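Local coordinates for protein shikimate dehydrogenase (Thermotoga maritima, PDB 3U62) that probably catalyses the reversible NADPH-linked reduction of 3-dehydroshikimate to shikimate, a step in the chorismate pathway that leads to the aromatic amino acids, at residues Y19-H30 against Q228-Y239. Numbering follows the deposited sequence.
Sequences YNEYFKRAGMNH and QAMENLKIWGIY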
ATOM      1  N   TYR A  19       3.477   7.033  14.929  1.00  7.61           N
ATOM      2  CA  TYR A  19       3.688   8.460  14.695  1.00  7.12           C
ATOM      3  C   TYR A  19       3.736   9.246  16.007  1.00  7.91           C
ATOM      4  O   TYR A  19       4.568  10.142  16.158  1.00  8.57           O
ATOM      5  CB  TYR A  19       2.621   9.040  13.767  1.00  7.69           C
ATOM      6  CG  TYR A  19       2.753   8.649  12.309  1.00  7.50           C
ATOM      7  CD1 TYR A  19       2.128   7.503  11.817  1.00  8.83           C
ATOM      8  CD2 TYR A  19       3.479   9.438  11.414  1.00  8.06           C
ATOM      9  CE1 TYR A  19       2.233   7.142  10.477  1.00  9.60           C
ATOM     10  CE2 TYR A  19       3.590   9.084  10.068  1.00  8.18           C
ATOM     11  CZ  TYR A  19       2.963   7.936   9.609  1.00  7.25           C
ATOM     12  OH  TYR A  19       3.065   7.579   8.285  1.00  8.30           O
ATOM     13  N   ASN A  20       2.858   8.906  16.951  1.00  8.80           N
ATOM     14  CA  ASN A  20       2.846   9.568  18.258  1.00  8.84           C
ATOM     15  C   ASN A  20       4.105   9.314  19.081  1.00  9.22           C
ATOM     16  O   ASN A  20       4.596  10.224  19.757  1.00  9.57           O
ATOM     17  CB  ASN A  20       1.597   9.195  19.058  1.00  8.17           C
ATOM     18  CG  ASN A  20       0.348   9.883  18.543  1.00  7.75           C
ATOM     19  OD1 ASN A  20       0.361  11.074  18.231  1.00  9.02           O
ATOM     20  ND2 ASN A  20      -0.746   9.134  18.459  1.00  9.19           N
ATOM     21  N   GLU A  21       4.621   8.084  19.031  1.00  9.35           N
ATOM     22  CA  GLU A  21       5.890   7.760  19.686  1.00 10.35           C
ATOM     23  C   GLU A  21       7.028   8.534  19.022  1.00  9.69           C
ATOM     24  O   GLU A  21       7.917   9.051  19.701  1.00 10.44           O
ATOM     25  CB  GLU A  21       6.175   6.253  19.643  1.00 11.02           C
ATOM     26  CG  GLU A  21       7.406   5.820  20.453  1.00 14.97           C
ATOM     27  CD  GLU A  21       7.776   4.350  20.271  1.00 22.36           C
ATOM     28  OE1 GLU A  21       7.179   3.663  19.409  1.00 24.60           O
ATOM     29  OE2 GLU A  21       8.675   3.876  21.000  1.00 26.54           O
ATOM     30  N   TYR A  22       6.979   8.608  17.693  1.00  9.08           N
ATOM     31  CA  TYR A  22       7.962   9.338  16.902  1.00  8.96           C
ATOM     32  C   TYR A  22       7.978  10.827  17.255  1.00  8.98           C
ATOM     33  O   TYR A  22       9.049  11.398  17.485  1.00  9.27           O
ATOM     34  CB  TYR A  22       7.697   9.135  15.405  1.00  8.04           C
ATOM     35  CG  TYR A  22       8.444  10.088  14.504  1.00  7.08           C
ATOM     36  CD1 TYR A  22       9.749   9.815  14.100  1.00  8.80           C
ATOM     37  CD2 TYR A  22       7.843  11.263  14.053  1.00  8.15           C
ATOM     38  CE1 TYR A  22      10.439  10.692  13.276  1.00  9.63           C
ATOM     39  CE2 TYR A  22       8.525  12.146  13.230  1.00  8.07           C
ATOM     40  CZ  TYR A  22       9.820  11.853  12.845  1.00  8.17           C
ATOM     41  OH  TYR A  22      10.503  12.718  12.028  1.00 10.24           O
ATOM     42  N   PHE A  23       6.798  11.447  17.294  1.00  9.64           N
ATOM     43  CA  PHE A  23       6.685  12.863  17.648  1.00  8.17           C
ATOM     44  C   PHE A  23       7.230  13.135  19.048  1.00  9.98           C
ATOM     45  O   PHE A  23       7.952  14.113  19.252  1.00 11.44           O
ATOM     46  CB  PHE A  23       5.240  13.367  17.542  1.00  9.28           C
ATOM     47  CG  PHE A  23       4.673  13.342  16.146  1.00  9.26           C
ATOM     48  CD1 PHE A  23       3.334  13.018  15.938  1.00  9.41           C
ATOM     49  CD2 PHE A  23       5.466  13.642  15.040  1.00  9.45           C
ATOM     50  CE1 PHE A  23       2.793  12.993  14.656  1.00  9.00           C
ATOM     51  CE2 PHE A  23       4.935  13.613  13.754  1.00  9.00           C
ATOM     52  CZ  PHE A  23       3.596  13.291  13.561  1.00  9.69           C
ATOM     53  N   LYS A  24       6.884  12.269  20.001  1.00  9.02           N
ATOM     54  CA  LYS A  24       7.338  12.417  21.382  1.00 11.57           C
ATOM     55  C   LYS A  24       8.858  12.292  21.498  1.00 12.76           C
ATOM     56  O   LYS A  24       9.498  13.098  22.176  1.00 11.72           O
ATOM     57  CB  LYS A  24       6.643  11.415  22.311  1.00 12.95           C
ATOM     58  CG  LYS A  24       6.885  11.680  23.794  1.00 20.83           C
ATOM     59  CD  LYS A  24       6.204  10.648  24.678  1.00 27.18           C
ATOM     60  CE  LYS A  24       6.621  10.812  26.133  1.00 32.78           C
ATOM     61  NZ  LYS A  24       5.865   9.894  27.037  1.00 37.19           N
ATOM     62  N   ARG A  25       9.423  11.285  20.832  1.00 11.35           N
ATOM     63  CA  ARG A  25      10.868  11.058  20.838  1.00 11.98           C
ATOM     64  C   ARG A  25      11.633  12.209  20.170  1.00 11.25           C
ATOM     65  O   ARG A  25      12.751  12.536  20.575  1.00 12.40           O
ATOM     66  CB  ARG A  25      11.191   9.712  20.175  1.00 13.40           C
ATOM     67  CG  ARG A  25      12.672   9.348  20.089  1.00 16.82           C
ATOM     68  CD  ARG A  25      13.318   9.169  21.456  1.00 19.06           C
ATOM     69  NE  ARG A  25      14.760   8.964  21.332  1.00 20.96           N
ATOM     70  CZ  ARG A  25      15.655   9.940  21.192  1.00 22.41           C
ATOM     71  NH1 ARG A  25      15.274  11.214  21.165  1.00 22.13           N
ATOM     72  NH2 ARG A  25      16.941   9.642  21.084  1.00 24.16           N
ATOM     73  N   ALA A  26      11.017  12.823  19.162  1.00 11.75           N
ATOM     74  CA  ALA A  26      11.632  13.939  18.442  1.00 11.48           C
ATOM     75  C   ALA A  26      11.447  15.288  19.146  1.00 10.91           C
ATOM     76  O   ALA A  26      12.035  16.293  18.732  1.00 13.05           O
ATOM     77  CB  ALA A  26      11.103  14.004  17.011  1.00 13.08           C
ATOM     78  N   GLY A  27      10.642  15.307  20.208  1.00  9.74           N
ATOM     79  CA  GLY A  27      10.360  16.535  20.952  1.00 11.02           C
ATOM     80  C   GLY A  27       9.403  17.461  20.222  1.00 10.34           C
ATOM     81  O   GLY A  27       9.391  18.671  20.461  1.00 11.33           O
ATOM     82  N   MET A  28       8.599  16.880  19.335  1.00 10.63           N
ATOM     83  CA  MET A  28       7.628  17.623  18.536  1.00  9.47           C
ATOM     84  C   MET A  28       6.268  17.658  19.219  1.00  9.45           C
ATOM     85  O   MET A  28       5.940  16.775  20.016  1.00 12.41           O
ATOM     86  CB  MET A  28       7.490  16.992  17.149  1.00 10.24           C
ATOM     87  CG  MET A  28       8.725  17.124  16.277  1.00  8.94           C
ATOM     88  SD  MET A  28       8.594  16.130  14.781  1.00 11.53           S
ATOM     89  CE  MET A  28      10.182  16.477  14.018  1.00 12.22           C
ATOM     90  N   ASN A  29       5.477  18.679  18.898  1.00 10.06           N
ATOM     91  CA  ASN A  29       4.153  18.842  19.491  1.00 11.08           C
ATOM     92  C   ASN A  29       3.018  18.269  18.641  1.00 12.24           C
ATOM     93  O   ASN A  29       1.839  18.430  18.975  1.00 15.12           O
ATOM     94  CB  ASN A  29       3.890  20.315  19.828  1.00 12.42           C
ATOM     95  CG  ASN A  29       4.585  20.765  21.109  1.00 13.36           C
ATOM     96  OD1 ASN A  29       4.496  21.933  21.491  1.00 19.37           O
ATOM     97  ND2 ASN A  29       5.280  19.845  21.774  1.00 12.81           N
ATOM     98  N   HIS A  30       3.380  17.590  17.555  1.00  9.60           N
ATOM     99  CA  HIS A  30       2.399  17.031  16.628  1.00  9.61           C
ATOM    100  C   HIS A  30       1.665  15.826  17.210  1.00  9.15           C
ATOM    101  O   HIS A  30       2.160  15.162  18.125  1.00  9.31           O
ATOM    102  CB  HIS A  30       3.062  16.659  15.297  1.00  9.97           C
ATOM    103  CG  HIS A  30       3.965  17.725  14.758  1.00  8.59           C
ATOM    104  ND1 HIS A  30       3.553  19.028  14.581  1.00 10.34           N
ATOM    105  CD2 HIS A  30       5.261  17.684  14.369  1.00 11.38           C
ATOM    106  CE1 HIS A  30       4.555  19.744  14.103  1.00  9.95           C
ATOM    107  NE2 HIS A  30       5.604  18.952  13.967  1.00 11.31           N
ATOM    108  N   GLN A 228       6.785   4.388   3.142  1.00  8.48           N
ATOM    109  CA  GLN A 228       5.702   5.348   2.894  1.00  7.43           C
ATOM    110  C   GLN A 228       5.581   6.339   4.051  1.00  7.17           C
ATOM    111  O   GLN A 228       5.325   7.523   3.829  1.00  7.52           O
ATOM    112  CB  GLN A 228       4.359   4.673   2.549  1.00  8.15           C
ATOM    113  CG  GLN A 228       3.690   3.857   3.657  1.00 10.69           C
ATOM    114  CD  GLN A 228       2.811   4.687   4.585  1.00  9.35           C
ATOM    115  OE1 GLN A 228       2.099   5.595   4.152  1.00  9.47           O
ATOM    116  NE2 GLN A 228       2.852   4.363   5.874  1.00  9.56           N
ATOM    117  N   ALA A 229       5.784   5.849   5.274  1.00  7.01           N
ATOM    118  CA  ALA A 229       5.781   6.694   6.469  1.00  7.59           C
ATOM    119  C   ALA A 229       6.901   7.729   6.416  1.00  7.66           C
ATOM    120  O   ALA A 229       6.696   8.890   6.773  1.00  7.96           O
ATOM    121  CB  ALA A 229       5.898   5.845   7.725  1.00  8.04           C
ATOM    122  N   MET A 230       8.079   7.293   5.971  1.00  7.69           N
ATOM    123  CA  MET A 230       9.223   8.177   5.767  1.00  9.42           C
ATOM    124  C   MET A 230       8.875   9.302   4.795  1.00  8.27           C
ATOM    125  O   MET A 230       9.144  10.475   5.070  1.00  8.33           O
ATOM    126  CB  MET A 230      10.422   7.378   5.249  1.00  9.89           C
ATOM    127  CG  MET A 230      11.657   8.214   4.925  1.00 11.40           C
ATOM    128  SD  MET A 230      12.983   7.255   4.167  1.00 15.53           S
ATOM    129  CE  MET A 230      13.518   6.247   5.550  1.00 16.03           C
ATOM    130  N   GLU A 231       8.270   8.935   3.665  1.00  7.84           N
ATOM    131  CA  GLU A 231       7.880   9.901   2.641  1.00  7.81           C
ATOM    132  C   GLU A 231       6.795  10.860   3.145  1.00  8.01           C
ATOM    133  O   GLU A 231       6.842  12.056   2.847  1.00  8.07           O
ATOM    134  CB  GLU A 231       7.425   9.183   1.366  1.00  9.34           C
ATOM    135  CG  GLU A 231       7.352  10.070   0.119  1.00 12.07           C
ATOM    136  CD  GLU A 231       8.713  10.430  -0.463  1.00 15.88           C
ATOM    137  OE1 GLU A 231       9.717   9.729  -0.148  1.00 18.45           O
ATOM    138  OE2 GLU A 231       8.774  11.428  -1.237  1.00 21.67           O
ATOM    139  N   ASN A 232       5.832  10.329   3.902  1.00  7.30           N
ATOM    140  CA  ASN A 232       4.789  11.146   4.532  1.00  6.86           C
ATOM    141  C   ASN A 232       5.383  12.257   5.383  1.00  7.21           C
ATOM    142  O   ASN A 232       4.984  13.419   5.273  1.00  7.57           O
ATOM    143  CB  ASN A 232       3.880  10.292   5.426  1.00  6.64           C
ATOM    144  CG  ASN A 232       3.066   9.273   4.651  1.00  6.07           C
ATOM    145  OD1 ASN A 232       2.873   9.391   3.441  1.00  7.13           O
ATOM    146  ND2 ASN A 232       2.574   8.262   5.358  1.00  6.40           N
ATOM    147  N   LEU A 233       6.339  11.884   6.232  1.00  7.28           N
ATOM    148  CA  LEU A 233       6.977  12.821   7.150  1.00  6.12           C
ATOM    149  C   LEU A 233       7.808  13.870   6.418  1.00  8.39           C
ATOM    150  O   LEU A 233       7.895  15.017   6.869  1.00  8.27           O
ATOM    151  CB  LEU A 233       7.829  12.078   8.185  1.00  7.55           C
ATOM    152  CG  LEU A 233       7.079  11.212   9.206  1.00  7.82           C
ATOM    153  CD1 LEU A 233       8.044  10.312   9.945  1.00  9.26           C
ATOM    154  CD2 LEU A 233       6.279  12.058  10.197  1.00  9.28           C
ATOM    155  N   LYS A 234       8.410  13.480   5.296  1.00  8.93           N
ATOM    156  CA  LYS A 234       9.150  14.418   4.452  1.00  8.31           C
ATOM    157  C   LYS A 234       8.209  15.446   3.820  1.00  8.92           C
ATOM    158  O   LYS A 234       8.514  16.642   3.796  1.00 10.94           O
ATOM    159  CB  LYS A 234       9.945  13.681   3.370  1.00  9.98           C
ATOM    160  CG  LYS A 234      11.163  12.930   3.886  1.00 11.61           C
ATOM    161  CD  LYS A 234      11.904  12.248   2.749  1.00 11.92           C
ATOM    162  CE  LYS A 234      13.096  11.454   3.257  1.00 15.40           C
ATOM    163  NZ  LYS A 234      13.885  10.862   2.140  1.00 21.22           N
ATOM    164  N   ILE A 235       7.071  14.967   3.316  1.00  8.09           N
ATOM    165  CA  ILE A 235       6.037  15.835   2.749  1.00  9.10           C
ATOM    166  C   ILE A 235       5.500  16.810   3.803  1.00  9.24           C
ATOM    167  O   ILE A 235       5.307  17.996   3.521  1.00 10.90           O
ATOM    168  CB  ILE A 235       4.887  15.009   2.109  1.00  9.08           C
ATOM    169  CG1 ILE A 235       5.376  14.355   0.812  1.00  9.76           C
ATOM    170  CG2 ILE A 235       3.660  15.883   1.835  1.00 10.45           C
ATOM    171  CD1 ILE A 235       4.449  13.299   0.246  1.00 11.56           C
ATOM    172  N   TRP A 236       5.292  16.306   5.017  1.00  9.09           N
ATOM    173  CA  TRP A 236       4.779  17.114   6.121  1.00  9.30           C
ATOM    174  C   TRP A 236       5.833  18.049   6.733  1.00 10.30           C
ATOM    175  O   TRP A 236       5.513  18.876   7.592  1.00 11.17           O
ATOM    176  CB  TRP A 236       4.150  16.213   7.192  1.00  8.20           C
ATOM    177  CG  TRP A 236       2.918  15.472   6.722  1.00  7.71           C
ATOM    178  CD1 TRP A 236       2.047  15.869   5.746  1.00  8.83           C
ATOM    179  CD2 TRP A 236       2.411  14.226   7.225  1.00  7.62           C
ATOM    180  NE1 TRP A 236       1.038  14.948   5.601  1.00  8.52           N
ATOM    181  CE2 TRP A 236       1.233  13.932   6.499  1.00  8.01           C
ATOM    182  CE3 TRP A 236       2.834  13.333   8.222  1.00  8.16           C
ATOM    183  CZ2 TRP A 236       0.476  12.777   6.731  1.00  8.53           C
ATOM    184  CZ3 TRP A 236       2.079  12.184   8.452  1.00  8.58           C
ATOM    185  CH2 TRP A 236       0.912  11.919   7.708  1.00  9.00           C
ATOM    186  N   GLY A 237       7.081  17.915   6.281  1.00  9.35           N
ATOM    187  CA  GLY A 237       8.186  18.772   6.717  1.00 11.69           C
ATOM    188  C   GLY A 237       8.640  18.513   8.141  1.00 10.94           C
ATOM    189  O   GLY A 237       9.158  19.411   8.809  1.00 14.24           O
ATOM    190  N   ILE A 238       8.451  17.278   8.600  1.00 10.35           N
ATOM    191  CA  ILE A 238       8.722  16.906   9.990  1.00  9.75           C
ATOM    192  C   ILE A 238       9.524  15.606  10.097  1.00 10.19           C
ATOM    193  O   ILE A 238       9.345  14.823  11.037  1.00 10.54           O
ATOM    194  CB  ILE A 238       7.410  16.817  10.820  1.00  8.89           C
ATOM    195  CG1 ILE A 238       6.394  15.882  10.140  1.00  9.59           C
ATOM    196  CG2 ILE A 238       6.833  18.213  11.043  1.00 11.91           C
ATOM    197  CD1 ILE A 238       5.111  15.656  10.920  1.00 14.99           C
ATOM    198  N   TYR A 239      10.418  15.394   9.135  1.00 10.26           N
ATOM    199  CA  TYR A 239      11.230  14.184   9.089  1.00 10.18           C
ATOM    200  C   TYR A 239      12.569  14.356   9.805  1.00 12.64           C
ATOM    201  O   TYR A 239      13.370  15.229   9.464  1.00 15.98           O
ATOM    202  CB  TYR A 239      11.439  13.726   7.642  1.00 11.70           C
ATOM    203  CG  TYR A 239      12.312  12.497   7.503  1.00 10.88           C
ATOM    204  CD1 TYR A 239      11.893  11.259   7.994  1.00 11.22           C
ATOM    205  CD2 TYR A 239      13.553  12.571   6.873  1.00 13.76           C
ATOM    206  CE1 TYR A 239      12.693  10.129   7.866  1.00 11.01           C
ATOM    207  CE2 TYR A 239      14.360  11.446   6.738  1.00 15.36           C
ATOM    208  CZ  TYR A 239      13.924  10.229   7.237  1.00 14.96           C
ATOM    209  OH  TYR A 239      14.717   9.112   7.107  1.00 17.74           O
TER
HETATM  210  O   HOH W   1       1.056   5.715   7.693  1.00 11.05           O
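Tyr22 holds CG anti to the backbone N (chi1 167°), its ring toward Leu233 and Ile238, whereas Tyr19, one turn earlier, keeps CG anti to the carbonyl carbon (chi1 -73°) and reaches Asn232. The Tyr22 hydroxyl donates a short bond to Ile238 O (2.6 Å), in the carbonyl plane on a lone pair, and accepts a hydrogen bond from the backbone N of Asp240. Leu233 CD1 sits over one face of the Tyr22 ring (CH-pi), 3.9 Å from its centroid. A phenylalanine in place of Tyr22 would keep the ring for Leu233 but would probably leave both Ile238 O and the backbone N of Asp240 without this partner, untying the chain after Gly237. At Tyr19 the hydroxyl accepts a nearly straight bond from Asn232 ND2 (3.0 Å), in the amide plane, and a water links it to Gln228 NE2. Gln228 OE1, on the same ND2, and Thr93, at OD1, position Asn232. Tyr19 CE2 lies at the indole edge of Trp236, 3.8 Å from CZ3. Ile238 fills the far end: its CD1 touches Phe23 CE2 (3.5 Å) and its CG2 is in van der Waals contact with His30 NE2 (3.3 Å), while His30 ND1 is hydrogen-bonded to Met1 N. Each helix ends in a Schellman motif, at Gly27 and Gly237. The axes of 19-26 and 228-235 come no closer than 13.0 Å and cross at -53°, so long aromatic side chains bridge them. The contact joins the N-terminal substrate-binding domain to helix 222-235, near the C-terminus, which returns from the Rossmann-type domain, as in the two-domain shikimate dehydrogenase fold.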